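PDB 3VR0: proteasome assembly chaperone family protein from Pyrococcus furiosus, which acts as an activator of the archaeal proteasome and is a homologue of proteasome assembly chaperones. Local coordinates for residues H69-Q73 / L84-E88; E98-L102 / I234-E238; L127-Q131 / I199-M205; R154-T160 / G207-E213. All coordinates share one frame; numbering follows the deposited sequence.

Interaction 1. Residues H69-Q73 / L84-E88; sequences HFMHQ and LMKNE
A single water joins Met-71, Gln-73 and Met-85: it donates to Met-71 O (2.9 Å) and to Gln-73 O (2.8 Å) and accepts from Met-85 N (3.0 Å). No direct hydrogen bond links 69-73 with 84-88, so this three-way grip is the polar tie between them. Around it the contact is made by side chains. The Phe-70 ring turns its edge to Met-85 O and Asn-87 OD1. Phe-70 CD2 is 3.6 Å from Met-85 O, which sits in the plane of the ring, and Phe-70 CZ is 3.7 Å from Asn-87 OD1. The Asn-87 amide is turned 48° from the ring plane, and its ND2 is held by Thr-109 O and, weakly, by Lys-86 O. The chain enters the small antiparallel sheet of strands 73-76 and 82-84 through 69-73 and leaves it through 84-88, and the touching parts run in roughly opposing directions, 147° apart; Gln-73 also pairs with a strand of the second subunit, which carries the sheet across the interface. The Met-85 chain is extended as far as SD and then bends (chi3 -67°), which swings its methyl against Met-71. Met-85 CE is 3.2 Å from Met-71 CB, tighter than ordinary van der Waals contact. The aliphatic CG of Gln-73 lies 3.8 Å from the same Met-85 CE, crossing the methionine at a slant. Next to Phe-70, His-69 hydrogen-bonds Asp-115 through ND1 and, with Glu-121, forms a gold site.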
loop_
_atom_site.group_PDB
_atom_site.type_symbol
_atom_site.label_atom_id
_atom_site.label_comp_id
_atom_site.label_asym_id
_atom_site.label_seq_id
_atom_site.Cartn_x
_atom_site.Cartn_y
_atom_site.Cartn_z
ATOM N N HIS C 69 11.598 1.643 0.786
ATOM C CA HIS C 69 10.427 2.333 0.212
ATOM C C HIS C 69 10.719 2.880 -1.175
ATOM O O HIS C 69 9.800 3.386 -1.825
ATOM C CB HIS C 69 9.956 3.479 1.098
ATOM C CG HIS C 69 9.433 3.004 2.416
ATOM N ND1 HIS C 69 8.134 2.564 2.584
ATOM C CD2 HIS C 69 10.048 2.844 3.619
ATOM C CE1 HIS C 69 7.969 2.168 3.835
ATOM N NE2 HIS C 69 9.110 2.334 4.487
ATOM N N PHE C 70 11.980 2.803 -1.635
ATOM C CA PHE C 70 12.296 3.246 -2.995
ATOM C C PHE C 70 11.852 2.158 -3.965
ATOM O O PHE C 70 11.629 1.025 -3.555
ATOM C CB PHE C 70 13.809 3.464 -3.162
ATOM C CG PHE C 70 14.333 4.738 -2.518
ATOM C CD1 PHE C 70 13.464 5.772 -2.157
ATOM C CD2 PHE C 70 15.713 4.916 -2.315
ATOM C CE1 PHE C 70 13.966 6.999 -1.585
ATOM C CE2 PHE C 70 16.230 6.118 -1.713
ATOM C CZ PHE C 70 15.342 7.157 -1.358
ATOM N N MET C 71 11.764 2.461 -5.252
ATOM C CA MET C 71 11.419 1.420 -6.242
ATOM C C MET C 71 12.348 0.194 -6.113
ATOM O O MET C 71 13.581 0.320 -5.872
ATOM C CB MET C 71 11.470 2.015 -7.648
ATOM C CG MET C 71 11.176 1.027 -8.781
ATOM S SD MET C 71 9.535 0.272 -8.658
ATOM C CE MET C 71 9.885 -0.903 -9.980
ATOM N N HIS C 72 11.747 -0.979 -6.282
ATOM C CA HIS C 72 12.399 -2.238 -6.029
ATOM C C HIS C 72 13.286 -2.659 -7.197
ATOM O O HIS C 72 13.061 -3.691 -7.834
ATOM C CB HIS C 72 11.350 -3.313 -5.687
ATOM C CG HIS C 72 10.213 -3.421 -6.665
ATOM N ND1 HIS C 72 9.089 -2.615 -6.595
ATOM C CD2 HIS C 72 10.006 -4.267 -7.711
ATOM C CE1 HIS C 72 8.246 -2.957 -7.561
ATOM N NE2 HIS C 72 8.777 -3.951 -8.257
ATOM N N GLN C 73 14.301 -1.842 -7.486
ATOM C CA GLN C 73 15.210 -2.135 -8.594
ATOM C C GLN C 73 16.615 -1.627 -8.299
ATOM O O GLN C 73 16.842 -0.826 -7.389
ATOM C CB GLN C 73 14.753 -1.445 -9.883
ATOM C CG GLN C 73 14.982 0.096 -9.803
ATOM C CD GLN C 73 14.078 0.890 -10.777
ATOM O OE1 GLN C 73 14.165 2.110 -10.849
ATOM N NE2 GLN C 73 13.227 0.202 -11.507
ATOM N N LEU C 84 21.620 -0.311 -5.942
ATOM C CA LEU C 84 20.343 0.163 -5.457
ATOM C C LEU C 84 20.193 1.662 -5.665
ATOM O O LEU C 84 21.187 2.415 -5.751
ATOM C CB LEU C 84 20.191 -0.140 -3.972
ATOM C CG LEU C 84 20.098 -1.583 -3.513
ATOM C CD1 LEU C 84 20.079 -1.549 -1.993
ATOM C CD2 LEU C 84 18.845 -2.266 -4.050
ATOM N N MET C 85 18.938 2.092 -5.720
ATOM C CA MET C 85 18.649 3.496 -5.760
ATOM C C MET C 85 18.948 4.111 -4.402
ATOM O O MET C 85 18.852 3.431 -3.358
ATOM C CB MET C 85 17.217 3.719 -6.219
ATOM C CG MET C 85 17.057 3.279 -7.745
ATOM S SD MET C 85 15.642 4.013 -8.495
ATOM C CE MET C 85 14.505 3.117 -7.517
ATOM N N LYS C 86 19.371 5.368 -4.424
ATOM C CA LYS C 86 19.970 5.939 -3.235
ATOM C C LYS C 86 19.909 7.453 -3.289
ATOM O O LYS C 86 19.612 8.045 -4.354
ATOM C CB LYS C 86 21.444 5.447 -3.122
ATOM C CG LYS C 86 22.388 6.103 -4.194
ATOM C CD LYS C 86 23.794 5.426 -4.254
ATOM C CE LYS C 86 24.693 6.210 -5.213
ATOM N NZ LYS C 86 26.036 5.572 -5.319
ATOM N N ASN C 87 20.106 8.072 -2.133
ATOM C CA ASN C 87 20.379 9.501 -2.068
ATOM C C ASN C 87 21.823 9.635 -1.536
ATOM O O ASN C 87 22.356 8.688 -0.897
ATOM C CB ASN C 87 19.407 10.225 -1.131
ATOM C CG ASN C 87 17.939 10.114 -1.588
ATOM O OD1 ASN C 87 17.041 10.401 -0.796
ATOM N ND2 ASN C 87 17.696 9.698 -2.863
ATOM N N GLU C 88 22.431 10.795 -1.774
ATOM C CA GLU C 88 23.821 11.010 -1.414
ATOM C C GLU C 88 23.892 12.293 -0.672
ATOM O O GLU C 88 23.215 13.250 -1.060
ATOM C CB GLU C 88 24.685 11.125 -2.665
ATOM C CG GLU C 88 24.755 9.856 -3.504
ATOM C CD GLU C 88 25.593 10.041 -4.793
ATOM O OE1 GLU C 88 25.566 11.148 -5.428
ATOM O OE2 GLU C 88 26.297 9.070 -5.175
HETATM O O HOH W 1 16.349 0.642 -5.029
#

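Interaction 2. Residues E98-L102 / I234-E238; sequences EHRDL and ILGLE
His-99 gives its NE2 proton to Gly-236 O over 2.8 Å, the one direct hydrogen bond between 98-102 and 234-238. The oxygen lies in the imidazole plane, whereas the donor stands 44° out of the carbonyl plane; with an N-H...O angle of 133° the bond is bent. With CG anti to the carbonyl carbon (chi1 -61°), the His-99 ring is pointed at Gly-236, and His-99 CD2 touches Leu-237 CD2 at 3.6 Å. Deeper in, Leu-102 and Leu-235 meet tip to tip, CD1 to CD1 at 4.0 Å, and both rest on Ile-34. A water completes the join, accepting from Arg-100 N (2.8 Å) and donating to Leu-235 O (2.6 Å). Behind the imidazole, His-99 ND1 is hydrogen-bonded to Asp-96 OD1; with both nitrogens engaged, the ring's rotation is fixed. A leucine in place of His-99 would probably leave Gly-236 O without this donor and Asp-96 without its ring partner. Leu-237 and Leu-102 also lean on Trp-92. Gly-236, at positive phi, is the C-prime residue of a Schellman motif, with Leu-237 N bonded to Thr-232 O and Gly-236 N to Lys-233 O. The loop thus docks on the glycine-terminated C-terminal end of helix 221-235.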
loop_
_atom_site.group_PDB
_atom_site.type_symbol
_atom_site.label_atom_id
_atom_site.label_comp_id
_atom_site.label_asym_id
_atom_site.label_seq_id
_atom_site.Cartn_x
_atom_site.Cartn_y
_atom_site.Cartn_z
ATOM N N GLU C 98 32.438 33.933 7.771
ATOM C CA GLU C 98 31.323 34.650 7.166
ATOM C C GLU C 98 30.457 33.786 6.201
ATOM O O GLU C 98 29.526 34.286 5.570
ATOM C CB GLU C 98 31.848 35.930 6.461
ATOM C CG GLU C 98 32.598 36.956 7.413
ATOM C CD GLU C 98 34.050 36.547 7.759
ATOM O OE1 GLU C 98 34.883 36.338 6.826
ATOM O OE2 GLU C 98 34.359 36.448 8.976
ATOM N N HIS C 99 30.788 32.507 6.053
ATOM C CA HIS C 99 29.966 31.604 5.243
ATOM C C HIS C 99 29.668 30.358 6.024
ATOM O O HIS C 99 30.501 29.888 6.805
ATOM C CB HIS C 99 30.649 31.293 3.931
ATOM C CG HIS C 99 30.875 32.512 3.097
ATOM N ND1 HIS C 99 31.835 33.453 3.407
ATOM C CD2 HIS C 99 30.222 32.986 2.009
ATOM C CE1 HIS C 99 31.788 34.432 2.524
ATOM N NE2 HIS C 99 30.817 34.176 1.667
ATOM N N ARG C 100 28.462 29.829 5.856
ATOM C CA ARG C 100 28.049 28.659 6.651
ATOM C C ARG C 100 28.592 27.423 5.980
ATOM O O ARG C 100 28.759 27.409 4.776
ATOM C CB ARG C 100 26.521 28.606 6.831
ATOM C CG ARG C 100 25.963 29.800 7.641
ATOM C CD ARG C 100 25.977 29.567 9.125
ATOM N NE ARG C 100 24.974 28.576 9.520
ATOM C CZ ARG C 100 23.657 28.797 9.592
ATOM N NH1 ARG C 100 23.116 29.993 9.309
ATOM N NH2 ARG C 100 22.861 27.811 9.966
ATOM N N ASP C 101 28.979 26.441 6.769
ATOM C CA ASP C 101 29.120 25.081 6.275
ATOM C C ASP C 101 27.769 24.553 5.643
ATOM O O ASP C 101 26.656 24.987 6.065
ATOM C CB ASP C 101 29.461 24.181 7.452
ATOM C CG ASP C 101 30.847 24.502 8.094
ATOM O OD1 ASP C 101 31.708 25.167 7.453
ATOM O OD2 ASP C 101 31.032 24.099 9.256
ATOM N N LEU C 102 27.892 23.604 4.691
ATOM C CA LEU C 102 26.732 23.028 3.996
ATOM C C LEU C 102 26.711 21.527 4.074
ATOM O O LEU C 102 27.772 20.883 4.039
ATOM C CB LEU C 102 26.667 23.432 2.517
ATOM C CG LEU C 102 26.749 24.968 2.332
ATOM C CD1 LEU C 102 26.890 25.357 0.874
ATOM C CD2 LEU C 102 25.542 25.663 3.012
ATOM N N ILE C 234 21.520 33.950 -1.075
ATOM C CA ILE C 234 21.304 33.870 0.382
ATOM C C ILE C 234 22.563 33.413 1.166
ATOM O O ILE C 234 22.749 33.784 2.321
ATOM C CB ILE C 234 20.090 32.944 0.713
ATOM C CG1 ILE C 234 18.781 33.656 0.399
ATOM C CG2 ILE C 234 20.070 32.533 2.140
ATOM C CD1 ILE C 234 17.581 32.747 0.274
ATOM N N LEU C 235 23.367 32.553 0.544
ATOM C CA LEU C 235 24.523 31.967 1.197
ATOM C C LEU C 235 25.751 32.899 1.208
ATOM O O LEU C 235 26.671 32.698 2.013
ATOM C CB LEU C 235 24.870 30.627 0.536
ATOM C CG LEU C 235 23.846 29.479 0.641
ATOM C CD1 LEU C 235 24.414 28.291 -0.081
ATOM C CD2 LEU C 235 23.525 29.141 2.094
ATOM N N GLY C 236 25.756 33.917 0.338
ATOM C CA GLY C 236 26.893 34.833 0.203
ATOM C C GLY C 236 27.956 34.246 -0.702
ATOM O O GLY C 236 29.136 34.560 -0.577
ATOM N N LEU C 237 27.559 33.394 -1.636
ATOM C CA LEU C 237 28.544 32.730 -2.485
ATOM C C LEU C 237 28.358 33.173 -3.897
ATOM O O LEU C 237 27.240 33.488 -4.299
ATOM C CB LEU C 237 28.367 31.209 -2.449
ATOM C CG LEU C 237 28.554 30.562 -1.083
ATOM C CD1 LEU C 237 27.945 29.186 -1.135
ATOM C CD2 LEU C 237 30.048 30.544 -0.640
ATOM N N GLU C 238 29.442 33.163 -4.666
ATOM C CA GLU C 238 29.330 33.416 -6.094
ATOM C C GLU C 238 29.836 32.206 -6.833
ATOM O O GLU C 238 30.927 31.721 -6.605
ATOM C CB GLU C 238 30.028 34.728 -6.505
ATOM C CG GLU C 238 29.440 35.967 -5.764
ATOM C CD GLU C 238 30.000 37.310 -6.247
ATOM O OE1 GLU C 238 30.270 38.173 -5.364
ATOM O OE2 GLU C 238 30.156 37.501 -7.494
HETATM O O HOH W 2 26.722 31.092 4.012
#

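Interaction 3. Residues L127-Q131 / I199-M205; sequences LDFVQ and IGKLRGM
Helix 116-131 faces the C-terminal end of helix 192-202, Leu-127 CA 7.0 Å from Gly-200 CA, and the second helix closes in a Schellman motif at Gly-204 (Met-205 N to Gly-200 O, Gly-204 N to Lys-201 O), with Arg-203 N also reaching Gly-200 O, from the opposite face. Arg-203 stretches from the end of that helix, extended from CG to NE, toward Asp-128. Arg-203 NH1 (2.6 Å) and Arg-203 NH2 (2.9 Å) both bond to the single oxygen Asp-128 OD1 in an end-on salt bridge, the carboxylate turned 31° from the guanidinium plane. Arg-203 NH1 has a second acceptor, Gln-131 OE1 at 2.7 Å, in the guanidinium plane, while CB of Leu-127 lies over one face of the group. The join rests on strand 137-145 of the central sheet, where Leu-127 and Met-205 both touch Ile-138. A methionine in place of Arg-203 would probably leave the Asp-128 carboxylate without its countercharge and Gln-131 OE1 without this donor. Leu-127 spreads its two methyls: CD1 packs on Ile-199 CG2 (3.7 Å) and CD2 on Met-205 CE (3.9 Å). A bend at chi3 (78°) lays Met-205 SD 3.8 Å from Gln-131 CG and CE near Val-130 CG1.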
loop_
_atom_site.group_PDB
_atom_site.type_symbol
_atom_site.label_atom_id
_atom_site.label_comp_id
_atom_site.label_asym_id
_atom_site.label_seq_id
_atom_site.Cartn_x
_atom_site.Cartn_y
_atom_site.Cartn_z
ATOM N N LEU C 127 16.395 14.052 8.428
ATOM C CA LEU C 127 16.474 15.051 9.478
ATOM C C LEU C 127 17.251 14.538 10.696
ATOM O O LEU C 127 17.974 15.336 11.272
ATOM C CB LEU C 127 15.117 15.641 9.907
ATOM C CG LEU C 127 14.463 16.402 8.729
ATOM C CD1 LEU C 127 13.009 16.582 8.951
ATOM C CD2 LEU C 127 15.133 17.745 8.402
ATOM N N ASP C 128 17.082 13.264 11.101
ATOM C CA ASP C 128 17.801 12.751 12.286
ATOM C C ASP C 128 19.312 12.825 12.016
ATOM O O ASP C 128 20.101 13.086 12.901
ATOM C CB ASP C 128 17.472 11.275 12.636
ATOM C CG ASP C 128 15.988 11.042 13.049
ATOM O OD1 ASP C 128 15.259 11.987 13.442
ATOM O OD2 ASP C 128 15.552 9.881 12.964
ATOM N N PHE C 129 19.693 12.511 10.806
ATOM C CA PHE C 129 21.089 12.443 10.464
ATOM C C PHE C 129 21.738 13.860 10.494
ATOM O O PHE C 129 22.767 14.066 11.096
ATOM C CB PHE C 129 21.221 11.792 9.094
ATOM C CG PHE C 129 22.634 11.739 8.588
ATOM C CD1 PHE C 129 23.652 11.117 9.353
ATOM C CD2 PHE C 129 22.968 12.354 7.390
ATOM C CE1 PHE C 129 24.982 11.076 8.876
ATOM C CE2 PHE C 129 24.306 12.305 6.893
ATOM C CZ PHE C 129 25.310 11.680 7.642
ATOM N N VAL C 130 21.076 14.823 9.867
ATOM C CA VAL C 130 21.587 16.163 9.701
ATOM C C VAL C 130 21.646 16.934 11.056
ATOM O O VAL C 130 22.564 17.734 11.297
ATOM C CB VAL C 130 20.755 16.742 8.544
ATOM C CG1 VAL C 130 19.820 17.857 8.885
ATOM C CG2 VAL C 130 21.458 16.726 7.194
ATOM N N GLN C 131 20.701 16.656 11.944
ATOM C CA GLN C 131 20.750 17.170 13.296
ATOM C C GLN C 131 21.928 16.622 14.133
ATOM O O GLN C 131 22.325 17.259 15.094
ATOM C CB GLN C 131 19.438 16.901 14.042
ATOM C CG GLN C 131 18.237 17.758 13.606
ATOM C CD GLN C 131 17.012 17.448 14.479
ATOM O OE1 GLN C 131 16.439 16.352 14.418
ATOM N NE2 GLN C 131 16.634 18.397 15.306
ATOM N N ILE C 199 8.278 18.758 8.588
ATOM C CA ILE C 199 8.720 17.943 9.709
ATOM C C ILE C 199 9.788 18.677 10.476
ATOM O O ILE C 199 9.806 18.651 11.717
ATOM C CB ILE C 199 9.247 16.562 9.246
ATOM C CG1 ILE C 199 8.137 15.794 8.466
ATOM C CG2 ILE C 199 9.691 15.740 10.480
ATOM C CD1 ILE C 199 8.668 14.622 7.646
ATOM N N GLY C 200 10.679 19.347 9.756
ATOM C CA GLY C 200 11.736 20.092 10.458
ATOM C C GLY C 200 11.159 21.076 11.450
ATOM O O GLY C 200 11.621 21.193 12.597
ATOM N N LYS C 201 10.109 21.761 11.024
ATOM C CA LYS C 201 9.424 22.753 11.870
ATOM C C LYS C 201 8.870 22.177 13.189
ATOM O O LYS C 201 8.890 22.826 14.247
ATOM C CB LYS C 201 8.308 23.329 11.020
ATOM C CG LYS C 201 7.469 24.364 11.692
ATOM C CD LYS C 201 6.352 24.694 10.736
ATOM C CE LYS C 201 5.532 25.844 11.205
ATOM N NZ LYS C 201 5.091 26.463 9.927
ATOM N N LEU C 202 8.385 20.934 13.149
ATOM C CA LEU C 202 7.967 20.237 14.373
ATOM C C LEU C 202 9.115 20.002 15.328
ATOM O O LEU C 202 8.912 19.847 16.536
ATOM C CB LEU C 202 7.347 18.865 14.054
ATOM C CG LEU C 202 6.121 18.739 13.133
ATOM C CD1 LEU C 202 5.474 17.334 13.314
ATOM C CD2 LEU C 202 5.086 19.811 13.446
ATOM N N ARG C 203 10.327 19.905 14.798
ATOM C CA ARG C 203 11.491 19.631 15.649
ATOM C C ARG C 203 12.199 20.905 16.064
ATOM O O ARG C 203 13.197 20.835 16.719
ATOM C CB ARG C 203 12.519 18.786 14.906
ATOM C CG ARG C 203 12.015 17.480 14.521
ATOM C CD ARG C 203 13.059 16.811 13.679
ATOM N NE ARG C 203 12.572 15.530 13.215
ATOM C CZ ARG C 203 13.344 14.471 13.089
ATOM N NH1 ARG C 203 14.631 14.544 13.442
ATOM N NH2 ARG C 203 12.830 13.333 12.640
ATOM N N GLY C 204 11.711 22.066 15.646
ATOM C CA GLY C 204 12.318 23.319 16.106
ATOM C C GLY C 204 13.325 23.837 15.103
ATOM O O GLY C 204 14.001 24.820 15.374
ATOM N N MET C 205 13.399 23.180 13.942
ATOM C CA MET C 205 14.210 23.604 12.776
ATOM C C MET C 205 13.434 24.599 11.907
ATOM O O MET C 205 12.242 24.860 12.130
ATOM C CB MET C 205 14.608 22.371 11.934
ATOM C CG MET C 205 15.403 21.302 12.723
ATOM S SD MET C 205 15.667 19.805 11.744
ATOM C CE MET C 205 17.041 20.279 10.641
#

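Interaction 4. Residues R154-T160 / G207-E213; sequences RVLAAVT and GISLLGE
Backbone hydrogen bonds carry most of the join between Arg-154 to Thr-160 and Gly-207 to Glu-213. Leu-156 with Leu-211 and Ala-158 with Ser-209 are antiparallel hydrogen-bonded pairs; the shortest of their bonds runs from Leu-156 N to Leu-211 O (2.6 Å) and is nearly straight. Val-155 with Gly-212, Ala-157 with Leu-210 and Val-159 with Ile-208 are the non-hydrogen-bonded pairs that alternate with them, bridged by CA-H...O contacts such as Ala-157 CA to Ser-209 O (3.3 Å). At one end Glu-213 N bonds to Arg-154 O; at the other Thr-160 N bonds to Gly-207 O, and Gly-207 N returns a bond to Thr-160 OG1. Strands 155-159 and 206-214 are neighbours in the mixed central sheet of the PAC2 fold, running antiparallel at 158° between their directions; strand 179-181 flanks the first and strand 137-145 the second. Among the charged groups, the Glu-213 carboxylate reaches Arg-154 twice. OE1 accepts from Arg-154 N, while Glu-213 OE2 sits over a face of the guanidinium, 3.0 Å from Arg-154 NH1, as a salt bridge of charges alone, since no N-H is aimed at it; the two planes stand 77° apart. A bend at chi3 (-48°) folds the arginine back over the carboxylate. Apolar contacts line the face bearing Val-155, Ala-157 and Val-159: Leu-210 CD2 packs on Ala-157 CB (3.7 Å) and on Val-155 CG1 (3.9 Å), and the Ile-208 side chain crosses that of Val-159 at a slant, CG1 meeting CG1. On the other face a water donates to Leu-156 O (2.8 Å) and also hydrogen-bonds Ser-209 OG.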
loop_
_atom_site.group_PDB
_atom_site.type_symbol
_atom_site.label_atom_id
_atom_site.label_comp_id
_atom_site.label_asym_id
_atom_site.label_seq_id
_atom_site.Cartn_x
_atom_site.Cartn_y
_atom_site.Cartn_z
ATOM N N ARG C 154 10.471 32.836 -12.769
ATOM C CA ARG C 154 10.320 33.395 -11.455
ATOM C C ARG C 154 10.630 32.300 -10.393
ATOM O O ARG C 154 10.632 31.106 -10.720
ATOM C CB ARG C 154 8.900 33.964 -11.304
ATOM C CG ARG C 154 8.498 34.928 -12.461
ATOM C CD ARG C 154 7.356 35.873 -12.172
ATOM N NE ARG C 154 6.159 35.266 -11.575
ATOM C CZ ARG C 154 5.093 34.825 -12.255
ATOM N NH1 ARG C 154 4.052 34.314 -11.598
ATOM N NH2 ARG C 154 5.059 34.875 -13.586
ATOM N N VAL C 155 10.894 32.720 -9.152
ATOM C CA VAL C 155 11.187 31.811 -8.039
ATOM C C VAL C 155 10.227 32.057 -6.907
ATOM O O VAL C 155 10.144 33.172 -6.426
ATOM C CB VAL C 155 12.651 31.987 -7.511
ATOM C CG1 VAL C 155 12.803 31.433 -6.068
ATOM C CG2 VAL C 155 13.600 31.314 -8.453
ATOM N N LEU C 156 9.504 31.019 -6.463
ATOM C CA LEU C 156 8.503 31.209 -5.439
ATOM C C LEU C 156 9.049 30.749 -4.097
ATOM O O LEU C 156 9.624 29.648 -4.002
ATOM C CB LEU C 156 7.262 30.395 -5.785
ATOM C CG LEU C 156 6.650 30.441 -7.187
ATOM C CD1 LEU C 156 5.438 29.500 -7.195
ATOM C CD2 LEU C 156 6.194 31.847 -7.496
ATOM N N ALA C 157 8.814 31.555 -3.066
ATOM C CA ALA C 157 9.425 31.392 -1.758
ATOM C C ALA C 157 8.351 31.217 -0.721
ATOM O O ALA C 157 7.323 31.880 -0.791
ATOM C CB ALA C 157 10.291 32.643 -1.391
ATOM N N ALA C 158 8.596 30.311 0.227
ATOM C CA ALA C 158 7.802 30.195 1.425
ATOM C C ALA C 158 8.738 29.716 2.520
ATOM O O ALA C 158 9.740 29.053 2.236
ATOM C CB ALA C 158 6.605 29.219 1.204
ATOM N N VAL C 159 8.408 30.036 3.758
ATOM C CA VAL C 159 9.272 29.792 4.901
ATOM C C VAL C 159 8.467 29.061 5.964
ATOM O O VAL C 159 7.251 29.026 5.887
ATOM C CB VAL C 159 9.709 31.167 5.540
ATOM C CG1 VAL C 159 10.758 31.868 4.693
ATOM C CG2 VAL C 159 8.510 32.072 5.629
ATOM N N THR C 160 9.148 28.514 6.965
ATOM C CA THR C 160 8.510 27.772 8.027
ATOM C C THR C 160 7.986 28.661 9.138
ATOM O O THR C 160 7.145 28.227 9.930
ATOM C CB THR C 160 9.517 26.842 8.702
ATOM O OG1 THR C 160 10.580 27.635 9.228
ATOM C CG2 THR C 160 10.064 25.783 7.711
ATOM N N GLY C 207 13.441 27.115 7.933
ATOM C CA GLY C 207 14.044 27.348 6.645
ATOM C C GLY C 207 13.121 27.839 5.567
ATOM O O GLY C 207 12.115 28.435 5.854
ATOM N N ILE C 208 13.489 27.601 4.322
ATOM C CA ILE C 208 12.837 28.252 3.209
ATOM C C ILE C 208 12.793 27.268 2.049
ATOM O O ILE C 208 13.710 26.493 1.866
ATOM C CB ILE C 208 13.637 29.573 2.780
ATOM C CG1 ILE C 208 12.934 30.302 1.666
ATOM C CG2 ILE C 208 15.148 29.239 2.417
ATOM C CD1 ILE C 208 13.397 31.874 1.544
ATOM N N SER C 209 11.695 27.307 1.305
ATOM C CA SER C 209 11.517 26.591 0.102
ATOM C C SER C 209 11.663 27.568 -1.059
ATOM O O SER C 209 11.023 28.607 -1.092
ATOM C CB SER C 209 10.056 26.080 0.054
ATOM O OG SER C 209 9.778 25.695 -1.291
ATOM N N LEU C 210 12.439 27.221 -2.063
ATOM C CA LEU C 210 12.518 28.055 -3.225
ATOM C C LEU C 210 12.219 27.180 -4.416
ATOM O O LEU C 210 12.948 26.235 -4.681
ATOM C CB LEU C 210 13.925 28.676 -3.348
ATOM C CG LEU C 210 14.255 29.580 -2.178
ATOM C CD1 LEU C 210 15.790 29.870 -2.099
ATOM C CD2 LEU C 210 13.468 30.872 -2.293
ATOM N N LEU C 211 11.131 27.496 -5.117
ATOM C CA LEU C 211 10.703 26.710 -6.257
ATOM C C LEU C 211 10.627 27.580 -7.503
ATOM O O LEU C 211 10.051 28.666 -7.475
ATOM C CB LEU C 211 9.319 26.072 -5.999
ATOM C CG LEU C 211 9.110 25.112 -4.821
ATOM C CD1 LEU C 211 7.661 24.702 -4.778
ATOM C CD2 LEU C 211 9.954 23.890 -5.026
ATOM N N GLY C 212 11.178 27.071 -8.594
ATOM C CA GLY C 212 11.231 27.798 -9.813
ATOM C C GLY C 212 10.178 27.340 -10.798
ATOM O O GLY C 212 9.937 26.135 -10.964
ATOM N N GLU C 213 9.595 28.318 -11.491
ATOM C CA GLU C 213 8.637 28.048 -12.551
ATOM C C GLU C 213 9.283 27.258 -13.652
ATOM O O GLU C 213 10.365 27.579 -14.105
ATOM C CB GLU C 213 8.044 29.343 -13.110
ATOM C CG GLU C 213 7.080 30.009 -12.175
ATOM C CD GLU C 213 6.655 31.392 -12.667
ATOM O OE1 GLU C 213 7.430 32.013 -13.458
ATOM O OE2 GLU C 213 5.566 31.859 -12.250
HETATM O O HOH W 3 8.075 27.800 -2.614
#

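Overall arrangement
All four contacts belong to the PAC2 part of the chain. Interaction 1 closes first along the chain; interactions 3 and 4 both fall between the two halves of interaction 2, and their segments alternate. Interactions 1 and 2 sit on opposite sides of the chain's centre, about 31 Å between centres. Interactions 1 and 4 both reach the mixed central sheet, about 27 Å apart centre to centre. Interaction 2 touches interaction 4 where Ile-234 of helix 221-235 packs on Leu-210, and Lys-201 probably hydrogen-bonds Thr-160 O between interactions 3 and 4. Interaction 1 meets the second subunit, while interactions 3 and 4 meet the third, so the chain has a different neighbour at each place in the four-chain assembly.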